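Local coordinates for protein TP_0956 (Treponema pallidum subsp. pallidum, PDB 3U64), which is a tetratricopeptide-repeat lipoprotein that probably acts as the T component of a TRAP transporter, through protein-protein interactions, at residues R66-L70 / V150-T154. Coordinates in Å, arbitrary orientation, origin at the centre of the assembly. Residue numbers count along the deposited sequence, not the author numbering.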
loop_
_atom_site.group_PDB
_atom_site.type_symbol
_atom_site.label_atom_id
_atom_site.label_comp_id
_atom_site.label_asym_id
_atom_site.label_seq_id
_atom_site.Cartn_x
_atom_site.Cartn_y
_atom_site.Cartn_z
ATOM N N ARG A 66 -23.791 -2.170 15.460
ATOM C CA ARG A 66 -23.812 -3.508 14.900
ATOM C C ARG A 66 -23.348 -3.521 13.449
ATOM O O ARG A 66 -22.608 -4.417 13.039
ATOM C CB ARG A 66 -25.204 -4.099 15.023
ATOM C CG ARG A 66 -25.648 -4.293 16.478
ATOM C CD ARG A 66 -26.904 -5.127 16.497
ATOM N NE ARG A 66 -26.677 -6.427 15.871
ATOM C CZ ARG A 66 -27.637 -7.303 15.593
ATOM N NH1 ARG A 66 -28.898 -7.006 15.874
ATOM N NH2 ARG A 66 -27.338 -8.471 15.024
ATOM N N GLY A 67 -23.776 -2.520 12.682
ATOM C CA GLY A 67 -23.357 -2.390 11.302
ATOM C C GLY A 67 -21.838 -2.317 11.142
ATOM O O GLY A 67 -21.268 -2.927 10.221
ATOM N N LEU A 68 -21.183 -1.574 12.035
ATOM C CA LEU A 68 -19.729 -1.400 11.977
ATOM C C LEU A 68 -19.003 -2.683 12.359
ATOM O O LEU A 68 -18.006 -3.044 11.733
ATOM C CB LEU A 68 -19.264 -0.242 12.872
ATOM C CG LEU A 68 -19.059 1.090 12.161
ATOM C CD1 LEU A 68 -18.627 2.172 13.153
ATOM C CD2 LEU A 68 -18.024 0.910 11.073
ATOM N N SER A 69 -19.491 -3.343 13.407
ATOM C CA SER A 69 -19.008 -4.670 13.781
ATOM C C SER A 69 -19.030 -5.610 12.599
ATOM O O SER A 69 -18.012 -6.220 12.269
ATOM C CB SER A 69 -19.844 -5.257 14.924
ATOM O OG SER A 69 -19.489 -4.647 16.158
ATOM N N LEU A 70 -20.191 -5.732 11.955
ATOM C CA LEU A 70 -20.329 -6.614 10.797
ATOM C C LEU A 70 -19.421 -6.186 9.652
ATOM O O LEU A 70 -18.715 -7.016 9.062
ATOM C CB LEU A 70 -21.786 -6.674 10.319
ATOM C CG LEU A 70 -22.068 -7.614 9.130
ATOM C CD1 LEU A 70 -21.390 -8.975 9.323
ATOM C CD2 LEU A 70 -23.580 -7.793 8.839
ATOM N N VAL A 150 -33.030 -10.530 10.825
ATOM C CA VAL A 150 -32.141 -9.387 10.954
ATOM C C VAL A 150 -30.700 -9.831 11.274
ATOM O O VAL A 150 -29.749 -9.116 10.957
ATOM C CB VAL A 150 -32.698 -8.394 12.016
ATOM C CG1 VAL A 150 -31.629 -7.480 12.551
ATOM C CG2 VAL A 150 -33.834 -7.584 11.416
ATOM N N ASP A 151 -30.554 -11.019 11.871
ATOM C CA ASP A 151 -29.252 -11.542 12.303
ATOM C C ASP A 151 -28.556 -12.426 11.267
ATOM O O ASP A 151 -27.447 -12.901 11.497
ATOM C CB ASP A 151 -29.398 -12.339 13.602
ATOM C CG ASP A 151 -30.064 -11.540 14.695
ATOM O OD1 ASP A 151 -29.594 -10.416 14.950
ATOM O OD2 ASP A 151 -31.057 -12.028 15.292
ATOM N N VAL A 152 -29.208 -12.641 10.132
ATOM C CA VAL A 152 -28.721 -13.596 9.152
ATOM C C VAL A 152 -27.373 -13.195 8.560
ATOM O O VAL A 152 -26.473 -14.016 8.484
ATOM C CB VAL A 152 -29.756 -13.853 8.054
ATOM C CG1 VAL A 152 -29.128 -14.653 6.925
ATOM C CG2 VAL A 152 -30.971 -14.590 8.654
ATOM N N GLY A 153 -27.224 -11.934 8.169
ATOM C CA GLY A 153 -25.943 -11.442 7.690
ATOM C C GLY A 153 -24.818 -11.782 8.653
ATOM O O GLY A 153 -23.747 -12.268 8.258
ATOM N N THR A 154 -25.074 -11.562 9.934
ATOM C CA THR A 154 -24.046 -11.739 10.955
ATOM C C THR A 154 -23.709 -13.217 11.122
ATOM O O THR A 154 -22.533 -13.595 11.173
ATOM C CB THR A 154 -24.481 -11.093 12.306
ATOM O OG1 THR A 154 -24.893 -9.744 12.062
ATOM C CG2 THR A 154 -23.335 -11.092 13.322
#
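Arg66 opens helix 66-89 with its CA-to-CB bond aimed at residues 150-154; a long side chain ending in a charged, planar guanidinium suits this place, because it can cross the gap and still bond at its tip. With chi2 trans, it reaches across until NH2 lies 3.0 Å from OD1 of Asp151, a salt bridge whose hydrogen bond is nearly straight (164°) and meets the guanidinium close to its plane. The guanidinium is well employed beyond this pair: NE bonds Ser120 OG on helix 96-124. Asp151 suits its place because a carboxylate has two oxygens to share: OD2 accepts from Tyr125 OH and from the backbone N of Thr148, so the group holds its own turn and reaches Tyr125 and Arg66 beyond it. Arg66 NH1 also passes 4.3 Å from Val150 CG1, a loose contact at the more exposed margin.

Leu68 and Ser69 lie on other sides of the helix, Leu68 packing on Tyr55 and Leu58 of helix 41-61 and Ser69 OG bonding Ser119 OG. The family belongs to the tetratricopeptide-repeat clan, whose repeats are antiparallel helix pairs stacked side by side; this contact joins segments 80 residues apart at their closest ends, beside helix 96-124.

One turn after Arg66, and bonded to its O through N (3.0 Å), Leu70 again faces the partner. Its CD2 comes 4.2 Å from Gly153 C and 4.0 Å from Thr154 OG1. A CB on Gly153 would lie a tight 3.5 Å from Leu70 CD2, so the bare glycine lets the methyl settle against the backbone. Thr154, whose CA is 6.3 Å from the CA of Leu70, pairs its hydroxyl with Ser120 OG.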